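Local coordinates for uncharacterized protein (Helicobacter pylori, PDB 4O5J) that probably binds sialylated carbohydrates as the sialic acid-binding adhesin SabA, an outer membrane protein whose extracellular domain serves in cell adhesion, at residues S81-A86 and Q254-L259; V90-L95 and V341-E346. One frame throughout, in Å; residues are numbered along the deposited sequence.

Contact 1. Residues S81-A86 and Q254-L259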
# COMPACT_ATOMS: atom_id res chain seq x y z
N SER A 81 -3.03 -2.90 -12.85
CA SER A 81 -2.42 -1.83 -12.11
C SER A 81 -2.21 -2.24 -10.70
O SER A 81 -3.19 -2.42 -9.96
CB SER A 81 -3.33 -0.59 -12.13
OG SER A 81 -2.94 0.34 -11.15
N PRO A 82 -0.95 -2.36 -10.29
CA PRO A 82 -0.65 -2.73 -8.89
C PRO A 82 -1.20 -1.71 -7.88
O PRO A 82 -1.75 -2.12 -6.86
CB PRO A 82 0.90 -2.78 -8.85
CG PRO A 82 1.29 -3.05 -10.26
CD PRO A 82 0.24 -2.34 -11.14
N ILE A 83 -1.07 -0.42 -8.16
CA ILE A 83 -1.64 0.57 -7.23
C ILE A 83 -3.17 0.51 -7.20
O ILE A 83 -3.79 0.69 -6.15
CB ILE A 83 -1.15 1.99 -7.54
CG1 ILE A 83 0.37 2.07 -7.34
CG2 ILE A 83 -1.85 3.04 -6.66
CD1 ILE A 83 0.80 1.51 -5.95
N PHE A 84 -3.81 0.21 -8.33
CA PHE A 84 -5.26 0.16 -8.34
C PHE A 84 -5.69 -1.03 -7.51
O PHE A 84 -6.64 -0.96 -6.71
CB PHE A 84 -5.80 0.01 -9.77
CG PHE A 84 -7.30 -0.08 -9.82
CD1 PHE A 84 -8.09 1.09 -9.91
CD2 PHE A 84 -7.94 -1.31 -9.78
CE1 PHE A 84 -9.49 1.01 -9.93
CE2 PHE A 84 -9.33 -1.42 -9.82
CZ PHE A 84 -10.11 -0.24 -9.91
N ASN A 85 -5.00 -2.15 -7.70
CA ASN A 85 -5.28 -3.34 -6.94
C ASN A 85 -5.05 -3.07 -5.42
O ASN A 85 -5.83 -3.53 -4.57
CB ASN A 85 -4.44 -4.52 -7.40
CG ASN A 85 -4.61 -5.69 -6.43
OD1 ASN A 85 -5.63 -6.41 -6.44
ND2 ASN A 85 -3.65 -5.84 -5.50
N ALA A 86 -3.99 -2.33 -5.09
CA ALA A 86 -3.73 -1.98 -3.70
C ALA A 86 -4.93 -1.16 -3.16
O ALA A 86 -5.41 -1.39 -2.04
CB ALA A 86 -2.44 -1.19 -3.59
N GLN A 254 -2.43 7.14 -0.66
CA GLN A 254 -2.62 8.48 -1.25
C GLN A 254 -1.32 8.98 -1.79
O GLN A 254 -1.26 9.53 -2.91
CB GLN A 254 -3.19 9.51 -0.29
CG GLN A 254 -4.61 9.18 0.14
CD GLN A 254 -5.10 9.99 1.35
OE1 GLN A 254 -4.41 10.04 2.39
NE2 GLN A 254 -6.29 10.63 1.23
N GLN A 255 -0.26 8.73 -1.04
CA GLN A 255 1.06 9.16 -1.45
C GLN A 255 1.47 8.40 -2.73
O GLN A 255 1.95 8.99 -3.71
CB GLN A 255 2.02 8.95 -0.30
CG GLN A 255 3.32 9.61 -0.52
CD GLN A 255 3.14 11.06 -0.74
OE1 GLN A 255 2.26 11.63 -0.09
NE2 GLN A 255 3.93 11.68 -1.68
N ALA A 256 1.20 7.10 -2.75
CA ALA A 256 1.51 6.26 -3.90
C ALA A 256 0.73 6.73 -5.17
O ALA A 256 1.27 6.73 -6.28
CB ALA A 256 1.17 4.81 -3.58
N VAL A 257 -0.54 7.08 -4.98
CA VAL A 257 -1.38 7.50 -6.10
C VAL A 257 -0.83 8.79 -6.73
O VAL A 257 -0.60 8.87 -7.96
CB VAL A 257 -2.82 7.72 -5.65
CG1 VAL A 257 -3.56 8.55 -6.69
CG2 VAL A 257 -3.51 6.38 -5.38
N THR A 258 -0.56 9.79 -5.90
CA THR A 258 0.05 11.02 -6.37
C THR A 258 1.33 10.73 -7.13
O THR A 258 1.60 11.31 -8.18
CB THR A 258 0.41 11.91 -5.20
OG1 THR A 258 -0.77 12.18 -4.48
CG2 THR A 258 1.06 13.26 -5.67
N LEU A 259 2.15 9.84 -6.58
CA LEU A 259 3.44 9.58 -7.22
C LEU A 259 3.20 8.84 -8.56
O LEU A 259 3.89 9.11 -9.54
CB LEU A 259 4.34 8.74 -6.28
CG LEU A 259 5.77 8.57 -6.66
CD1 LEU A 259 6.42 9.88 -7.07
CD2 LEU A 259 6.54 7.92 -5.51

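Contact 2. Residues V90-L95 and V341-E346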
# COMPACT_ATOMS: atom_id res chain seq x y z
N VAL A 90 -7.28 -1.98 0.17
CA VAL A 90 -7.39 -1.07 1.31
C VAL A 90 -8.85 -0.66 1.53
O VAL A 90 -9.34 -0.72 2.67
CB VAL A 90 -6.49 0.16 1.11
CG1 VAL A 90 -6.77 1.23 2.18
CG2 VAL A 90 -5.03 -0.30 1.12
N ILE A 91 -9.57 -0.30 0.47
CA ILE A 91 -10.99 0.08 0.60
C ILE A 91 -11.83 -1.09 1.12
O ILE A 91 -12.60 -0.93 2.05
CB ILE A 91 -11.59 0.55 -0.78
CG1 ILE A 91 -10.88 1.79 -1.34
CG2 ILE A 91 -13.06 0.91 -0.60
CD1 ILE A 91 -10.85 2.96 -0.42
N THR A 92 -11.66 -2.25 0.51
CA THR A 92 -12.35 -3.45 0.96
C THR A 92 -12.09 -3.69 2.46
O THR A 92 -13.00 -4.07 3.21
CB THR A 92 -11.85 -4.66 0.20
OG1 THR A 92 -12.19 -4.49 -1.18
CG2 THR A 92 -12.51 -5.91 0.72
N SER A 93 -10.86 -3.43 2.90
CA SER A 93 -10.54 -3.72 4.28
C SER A 93 -11.16 -2.64 5.22
O SER A 93 -11.58 -2.94 6.35
CB SER A 93 -9.05 -3.96 4.46
OG SER A 93 -8.37 -2.77 4.36
N VAL A 94 -11.21 -1.39 4.76
CA VAL A 94 -11.89 -0.35 5.52
C VAL A 94 -13.38 -0.69 5.68
O VAL A 94 -13.95 -0.59 6.79
CB VAL A 94 -11.74 1.05 4.84
CG1 VAL A 94 -12.67 2.06 5.51
CG2 VAL A 94 -10.28 1.53 4.89
N LEU A 95 -14.04 -1.08 4.60
CA LEU A 95 -15.48 -1.42 4.69
C LEU A 95 -15.63 -2.74 5.48
O LEU A 95 -16.62 -2.97 6.13
CB LEU A 95 -16.08 -1.56 3.29
CG LEU A 95 -16.26 -0.21 2.59
CD1 LEU A 95 -16.62 -0.39 1.09
CD2 LEU A 95 -17.32 0.61 3.34
N VAL A 341 -14.69 -11.09 0.67
CA VAL A 341 -14.35 -12.44 0.30
C VAL A 341 -13.22 -12.38 -0.75
O VAL A 341 -12.49 -13.34 -0.96
CB VAL A 341 -15.61 -13.20 -0.16
CG1 VAL A 341 -15.87 -13.00 -1.65
CG2 VAL A 341 -15.48 -14.64 0.17
N ASN A 342 -13.09 -11.24 -1.41
CA ASN A 342 -12.00 -11.03 -2.36
C ASN A 342 -10.74 -10.50 -1.71
O ASN A 342 -9.74 -10.36 -2.39
CB ASN A 342 -12.43 -10.05 -3.44
CG ASN A 342 -13.67 -10.54 -4.17
OD1 ASN A 342 -13.79 -11.72 -4.47
ND2 ASN A 342 -14.61 -9.65 -4.43
N LEU A 343 -10.81 -10.19 -0.41
CA LEU A 343 -9.71 -9.45 0.25
C LEU A 343 -8.37 -10.17 0.15
O LEU A 343 -7.37 -9.61 -0.32
CB LEU A 343 -10.05 -9.14 1.69
CG LEU A 343 -8.94 -8.42 2.41
CD1 LEU A 343 -8.54 -7.13 1.67
CD2 LEU A 343 -9.32 -8.15 3.87
N ASN A 344 -8.34 -11.42 0.55
CA ASN A 344 -7.11 -12.11 0.62
C ASN A 344 -6.44 -12.28 -0.77
O ASN A 344 -5.21 -12.20 -0.89
CB ASN A 344 -7.26 -13.43 1.36
CG ASN A 344 -5.89 -14.01 1.66
OD1 ASN A 344 -5.42 -14.89 0.96
ND2 ASN A 344 -5.18 -13.40 2.61
N GLN A 345 -7.22 -12.50 -1.80
CA GLN A 345 -6.69 -12.61 -3.14
C GLN A 345 -6.06 -11.26 -3.54
O GLN A 345 -4.97 -11.21 -4.13
CB GLN A 345 -7.81 -13.00 -4.12
CG GLN A 345 -7.44 -12.78 -5.56
CD GLN A 345 -6.34 -13.77 -6.01
OE1 GLN A 345 -6.60 -14.95 -6.18
NE2 GLN A 345 -5.09 -13.29 -6.18
N GLU A 346 -6.72 -10.16 -3.20
CA GLU A 346 -6.18 -8.84 -3.55
C GLU A 346 -4.87 -8.55 -2.82
O GLU A 346 -3.92 -7.98 -3.39
CB GLU A 346 -7.20 -7.78 -3.20
CG GLU A 346 -8.42 -7.87 -4.08
CD GLU A 346 -9.57 -7.01 -3.56
OE1 GLU A 346 -9.50 -6.46 -2.44
OE2 GLU A 346 -10.59 -6.88 -4.27
O HOH W 1 -12.81 -6.22 -3.20

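Contact 1. Residues S81-A86 and Q254-L259
Neither segment brings a ring or amide to the face where I83 meets A256 and V257; only methyl groups meet here. The ring of F84 leads away from 254-259, and the side chain of Y300 of helix 281-309 packs on A256. I83 reaches across with two ends of its branched chain. I83 CG2 meets V257 CG2 at 3.9 Å, the two side chains crossing at a slant. I83 CD1 comes to A256 CB at 4.1 Å. The branch CG2 of I83 lies anti to the backbone N, and CG1, beside that N, bends (chi2 -51°), which places CD1 against A256 CB. The contact joins the start of helix 82-101 to helix 241-268 inside the largely helical SabA adhesion domain, and the two segments run in roughly opposite directions. V297 of helix 281-309 also packs on I83, and L197 of helix 193-209 on V257. S81 is the N-cap of the first helix. S81 OG accepts from F84 N at 3.0 Å with an N-H...O angle of 150°, and it also bonds N74 O. On the partner helix, T258 N and T258 OG1 approach Q254 O from opposite faces of its carbonyl plane; the hydroxyl bond is 3.1 Å long.

Contact 2. Residues V90-L95 and V341-E346
With chi1 at -64°, T92 sets OG1 beside its backbone N, on the side of E346, and leaves CG2 on the far side from that N, against L343. E346 keeps CG beside its own N and extends beyond it (chi2 169°), which brings the carboxylate across T92 at a slant, with E346 OE1 nearest to T92 OG1. The pair joins two parts of the SabA helix bundle: the middle of helix 82-101 and the N-terminal part of helix 343-396, with the turn leading into it. The two segments run antiparallel. The apolar half is light. T92 CG2 lies 4.2 Å from L343 CB, and the two side chains pass each other pointing opposite ways. L343 CD2 approaches S93 CB at 4.2 Å. Y316 and L319 of helix 313-320 also pack on L343. The polar half runs through water. T92 OG1 and E346 OE1 are 3.6 Å apart and are not hydrogen-bonded. Instead, one water donates to T92 OG1 at 2.7 Å and to E346 OE2 at 2.6 Å. T92 OG1 is also bonded to Q88 O and to Q163 NE2 of helix 146-163, so several partners fix this buried hydroxyl. S93 turns its own hydroxyl back onto its helix: S93 OG donates to V90 O at 2.8 Å, 29° off the carbonyl plane, while V94 N also donates to that oxygen.

Contact 1 and contact 2 share helix 82-101 and lie with their centres about 15 Å apart. The first uses the start of that helix, the second its middle, and the segments alternate along the chain. The contacts are tied directly: N85 ND2 in 81-86 probably donates a hydrogen bond of 3.0 Å to E346 O in 341-346. Helix 241-268 gives a second tie. It supplies A256 and V257 to contact 1, and its M249 and L253 pack on V90 in 90-95. Helix 82-101 therefore packs against both helix 241-268 and helix 343-396. Neither contact includes a bound sugar.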